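Local structure of HIT domain-containing protein (Sulfolobus tokodaii, 2EO4) at residues 48-52 with 53-57; 130-133 with 134-138. The protein binds zinc and is probably a nucleotide-processing hydrolase of the histidine triad family, possibly with adenylylsulfatase activity. All coordinates share one frame; numbering follows the deposited sequence.

Contact 1 (48-52 with 53-57); sequences LEADE and DTLAE
CB of D53 comes to 3.4 Å from OD2 of D51. The carboxylates of these two acids are also near: D51 OD2 and D53 OD2 lie 4.4 Å apart, which probably costs some electrostatic energy. T54 takes both carboxylate oxygens of D51, the N-cap residue. T54 N gives a bond of 3.0 Å to D51 OD2, arriving from above the carboxylate plane. T54 OG1 donates to D51 OD1 at 2.6 Å, on the syn side and 28° out of that plane. D51 has its CG between its own N and carbonyl carbon (chi1 60°), which points the carboxylate forward, at T54 N and OG1. With an alanine here, T54 N and OG1 would probably lose both acceptors, and the cap would be weakened. L55 N then bonds to D51 O at 3.1 Å, while L55 CD2 packs on A50 CB at 3.7 Å. A56 N follows with a bond of 2.9 Å to E52 O. The contact is the start of helix 52-72, entered from the loop after strand 36-40. T54 also touches F22 of strand 22-26. Helix 52-72 of the second subunit lies alongside: its K63 NZ hydrogen-bonds to A50 O, and its A56 packs on A56 here.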
loop_
_atom_site.group_PDB
_atom_site.type_symbol
_atom_site.label_atom_id
_atom_site.label_comp_id
_atom_site.label_asym_id
_atom_site.label_seq_id
_atom_site.Cartn_x
_atom_site.Cartn_y
_atom_site.Cartn_z
ATOM N N LEU A 48 -1.322 10.949 -1.349
ATOM C CA LEU A 48 -0.918 11.909 -2.372
ATOM C C LEU A 48 -0.485 13.275 -1.845
ATOM O O LEU A 48 0.198 14.025 -2.548
ATOM C CB LEU A 48 -2.057 12.090 -3.377
ATOM C CG LEU A 48 -2.608 10.786 -3.969
ATOM C CD1 LEU A 48 -3.730 11.105 -4.937
ATOM C CD2 LEU A 48 -1.495 10.018 -4.671
ATOM N N GLU A 49 -0.879 13.597 -0.618
ATOM C CA GLU A 49 -0.535 14.892 -0.031
ATOM C C GLU A 49 0.765 14.884 0.763
ATOM O O GLU A 49 1.259 15.938 1.163
ATOM C CB GLU A 49 -1.673 15.379 0.873
ATOM C CG GLU A 49 -2.983 15.651 0.156
ATOM C CD GLU A 49 -2.856 16.720 -0.909
ATOM O OE1 GLU A 49 -2.179 17.737 -0.649
ATOM O OE2 GLU A 49 -3.441 16.547 -2.001
ATOM N N ALA A 50 1.324 13.699 0.985
ATOM C CA ALA A 50 2.561 13.577 1.745
ATOM C C ALA A 50 3.789 13.828 0.876
ATOM O O ALA A 50 3.795 13.496 -0.309
ATOM C CB ALA A 50 2.649 12.189 2.374
ATOM N N ASP A 51 4.825 14.417 1.470
ATOM C CA ASP A 51 6.065 14.687 0.745
ATOM C C ASP A 51 6.803 13.366 0.537
ATOM O O ASP A 51 6.530 12.383 1.226
ATOM C CB ASP A 51 6.955 15.652 1.537
ATOM C CG ASP A 51 7.348 15.099 2.891
ATOM O OD1 ASP A 51 6.514 15.143 3.817
ATOM O OD2 ASP A 51 8.487 14.604 3.026
ATOM N N GLU A 52 7.747 13.348 -0.400
ATOM C CA GLU A 52 8.496 12.131 -0.701
ATOM C C GLU A 52 9.312 11.557 0.452
ATOM O O GLU A 52 9.400 10.338 0.598
ATOM C CB GLU A 52 9.410 12.359 -1.910
ATOM C CG GLU A 52 8.665 12.706 -3.186
ATOM C CD GLU A 52 9.561 12.673 -4.410
ATOM O OE1 GLU A 52 10.689 13.199 -4.337
ATOM O OE2 GLU A 52 9.133 12.128 -5.446
ATOM N N ASP A 53 9.917 12.414 1.270
ATOM C CA ASP A 53 10.707 11.918 2.391
ATOM C C ASP A 53 9.827 11.189 3.405
ATOM O O ASP A 53 10.234 10.178 3.977
ATOM C CB ASP A 53 11.466 13.061 3.071
ATOM C CG ASP A 53 12.552 13.642 2.187
ATOM O OD1 ASP A 53 13.134 12.882 1.381
ATOM O OD2 ASP A 53 12.826 14.854 2.305
ATOM N N THR A 54 8.624 11.702 3.629
ATOM C CA THR A 54 7.701 11.060 4.556
ATOM C C THR A 54 7.272 9.704 3.995
ATOM O O THR A 54 7.241 8.706 4.716
ATOM C CB THR A 54 6.439 11.920 4.789
ATOM O OG1 THR A 54 6.798 13.122 5.482
ATOM C CG2 THR A 54 5.419 11.159 5.627
ATOM N N LEU A 55 6.941 9.673 2.708
ATOM C CA LEU A 55 6.509 8.430 2.072
ATOM C C LEU A 55 7.617 7.384 2.064
ATOM O O LEU A 55 7.360 6.193 2.243
ATOM C CB LEU A 55 6.036 8.698 0.637
ATOM C CG LEU A 55 4.744 9.506 0.485
ATOM C CD1 LEU A 55 4.405 9.661 -0.990
ATOM C CD2 LEU A 55 3.603 8.797 1.212
ATOM N N ALA A 56 8.853 7.831 1.860
ATOM C CA ALA A 56 9.989 6.917 1.832
ATOM C C ALA A 56 10.205 6.265 3.192
ATOM O O ALA A 56 10.402 5.051 3.284
ATOM C CB ALA A 56 11.254 7.665 1.401
ATOM N N GLU A 57 10.169 7.070 4.248
ATOM C CA GLU A 57 10.367 6.544 5.591
ATOM C C GLU A 57 9.160 5.714 6.016
ATOM O O GLU A 57 9.301 4.725 6.732
ATOM C CB GLU A 57 10.596 7.688 6.582
ATOM C CG GLU A 57 10.970 7.231 7.987
ATOM C CD GLU A 57 12.122 6.237 8.002
ATOM O OE1 GLU A 57 13.112 6.447 7.263
ATOM O OE2 GLU A 57 12.041 5.245 8.762
#

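Contact 2 (130-133 with 134-138)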
loop_
_atom_site.group_PDB
_atom_site.type_symbol
_atom_site.label_atom_id
_atom_site.label_comp_id
_atom_site.label_asym_id
_atom_site.label_seq_id
_atom_site.Cartn_x
_atom_site.Cartn_y
_atom_site.Cartn_z
ATOM N N LYS A 130 1.603 -6.282 23.381
ATOM C CA LYS A 130 2.779 -6.873 24.008
ATOM C C LYS A 130 3.535 -7.862 23.116
ATOM O O LYS A 130 4.762 -7.800 23.024
ATOM C CB LYS A 130 2.369 -7.528 25.335
ATOM C CG LYS A 130 1.822 -6.522 26.350
ATOM C CD LYS A 130 1.188 -7.203 27.563
ATOM C CE LYS A 130 0.492 -6.192 28.471
ATOM N NZ LYS A 130 1.424 -5.178 29.038
ATOM N N ILE A 131 2.826 -8.767 22.446
ATOM C CA ILE A 131 3.506 -9.731 21.590
ATOM C C ILE A 131 4.098 -9.082 20.340
ATOM O O ILE A 131 5.180 -9.461 19.895
ATOM C CB ILE A 131 2.573 -10.882 21.158
ATOM C CG1 ILE A 131 1.375 -10.328 20.392
ATOM C CG2 ILE A 131 2.118 -11.666 22.379
ATOM C CD1 ILE A 131 0.506 -11.403 19.798
ATOM N N ILE A 132 3.394 -8.110 19.768
ATOM C CA ILE A 132 3.910 -7.437 18.581
ATOM C C ILE A 132 5.153 -6.625 18.942
ATOM O O ILE A 132 6.139 -6.633 18.205
ATOM C CB ILE A 132 2.844 -6.516 17.936
ATOM C CG1 ILE A 132 1.701 -7.370 17.383
ATOM C CG2 ILE A 132 3.480 -5.686 16.818
ATOM C CD1 ILE A 132 0.490 -6.566 16.892
ATOM N N ARG A 133 5.114 -5.930 20.074
ATOM C CA ARG A 133 6.268 -5.146 20.500
ATOM C C ARG A 133 7.465 -6.076 20.678
ATOM O O ARG A 133 8.571 -5.771 20.237
ATOM C CB ARG A 133 5.972 -4.416 21.813
ATOM C CG ARG A 133 5.194 -3.113 21.642
ATOM C CD ARG A 133 4.880 -2.477 22.989
ATOM N NE ARG A 133 4.400 -1.105 22.858
ATOM C CZ ARG A 133 4.076 -0.329 23.888
ATOM N NH1 ARG A 133 4.178 -0.797 25.126
ATOM N NH2 ARG A 133 3.665 0.918 23.687
ATOM N N GLU A 134 7.231 -7.214 21.318
ATOM C CA GLU A 134 8.288 -8.196 21.547
ATOM C C GLU A 134 8.913 -8.674 20.234
ATOM O O GLU A 134 10.132 -8.844 20.148
ATOM C CB GLU A 134 7.730 -9.389 22.332
ATOM C CG GLU A 134 8.717 -10.537 22.536
ATOM C CD GLU A 134 8.198 -11.597 23.496
ATOM O OE1 GLU A 134 7.001 -11.940 23.419
ATOM O OE2 GLU A 134 8.995 -12.098 24.320
ATOM N N SER A 135 8.087 -8.880 19.209
ATOM C CA SER A 135 8.594 -9.332 17.913
ATOM C C SER A 135 9.397 -8.241 17.214
ATOM O O SER A 135 10.419 -8.515 16.585
ATOM C CB SER A 135 7.447 -9.777 16.997
ATOM O OG SER A 135 6.919 -11.027 17.398
ATOM N N ILE A 136 8.927 -7.005 17.316
ATOM C CA ILE A 136 9.624 -5.893 16.691
ATOM C C ILE A 136 10.978 -5.663 17.366
ATOM O O ILE A 136 11.977 -5.419 16.691
ATOM C CB ILE A 136 8.762 -4.601 16.741
ATOM C CG1 ILE A 136 7.532 -4.784 15.839
ATOM C CG2 ILE A 136 9.588 -3.397 16.308
ATOM C CD1 ILE A 136 6.599 -3.573 15.771
ATOM N N GLU A 137 11.018 -5.755 18.691
ATOM C CA GLU A 137 12.271 -5.554 19.413
ATOM C C GLU A 137 13.310 -6.547 18.915
ATOM O O GLU A 137 14.464 -6.185 18.693
ATOM C CB GLU A 137 12.057 -5.725 20.919
ATOM C CG GLU A 137 11.049 -4.743 21.474
ATOM C CD GLU A 137 10.660 -5.040 22.902
ATOM O OE1 GLU A 137 10.574 -6.232 23.270
ATOM O OE2 GLU A 137 10.421 -4.073 23.653
ATOM N N ASN A 138 12.895 -7.794 18.725
ATOM C CA ASN A 138 13.808 -8.824 18.242
ATOM C C ASN A 138 14.312 -8.498 16.839
ATOM O O ASN A 138 15.480 -8.723 16.518
ATOM C CB ASN A 138 13.123 -10.189 18.244
ATOM C CG ASN A 138 14.021 -11.292 17.717
ATOM O OD1 ASN A 138 15.096 -11.546 18.259
ATOM N ND2 ASN A 138 13.582 -11.953 16.652
#
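I132 and I136 are an i, i+4 pair, one turn apart on the long C-terminal alpha helix 122-143. Their side chains lie side by side and point the same way. CG2 of I132 reaches CD1 of I136 at 3.9 Å, and this is the apolar contact between the two segments. CG1 of I132 lies beside the backbone N (chi1 -66°), which leaves CG2 anti to that N and within reach of I136. CG1 of I136 lies beside its own backbone N, and chi2 is extended (-179°). That carries CD1 back along the helix to I132. CG1 of I136 also sits 3.3 Å from I132 O.

Behind these side chains run the i to i+4 backbone bonds of the helix. I136 N donates to I132 O at 2.9 Å, and S135 N to I131 O at 3.0 Å. One bond precedes them, from E134 N to K130 O, and one follows, from E137 N to R133 O. The last of these is nearly in line with the C=O bond. R133 stretches out from CG to NE on the exposed side. Its charge does not touch that of E137: R133 NE and E137 OE2 are 6.8 Å apart.

Further out, the helix lies against helix 52-72 and strand 15-18. I132 touches I69 and A72 of the former and V16 of the latter. R133 rests on F15 of the same strand. S135 is buried beside A72, and its hydroxyl is satisfied by a hydrogen bond to D71 OD2. This is structural packing, away from the zinc ion and the histidine triad. CG of E137 folds back over the turn before it, 3.0 Å from R133 O.

Contact 1 and contact 2 are separate. Their centres are 26 Å apart, and their nearest atoms stay about 12 Å apart. Helix 52-72 connects them. Contact 1 caps and begins its N-terminal end, and contact 2 packs on I69 and A72 and hydrogen-bonds to D71 near its C-terminal end. The two contacts differ in their relation to the metal. The T54 side chain of contact 1 is about 12 Å from the zinc ion, which is held by C1, C4, H43 and H94, and about 9 Å from the H94 side chain. Contact 2 lies away from that site and from H96, the predicted nucleophile. The second subunit touches contact 1 but not contact 2.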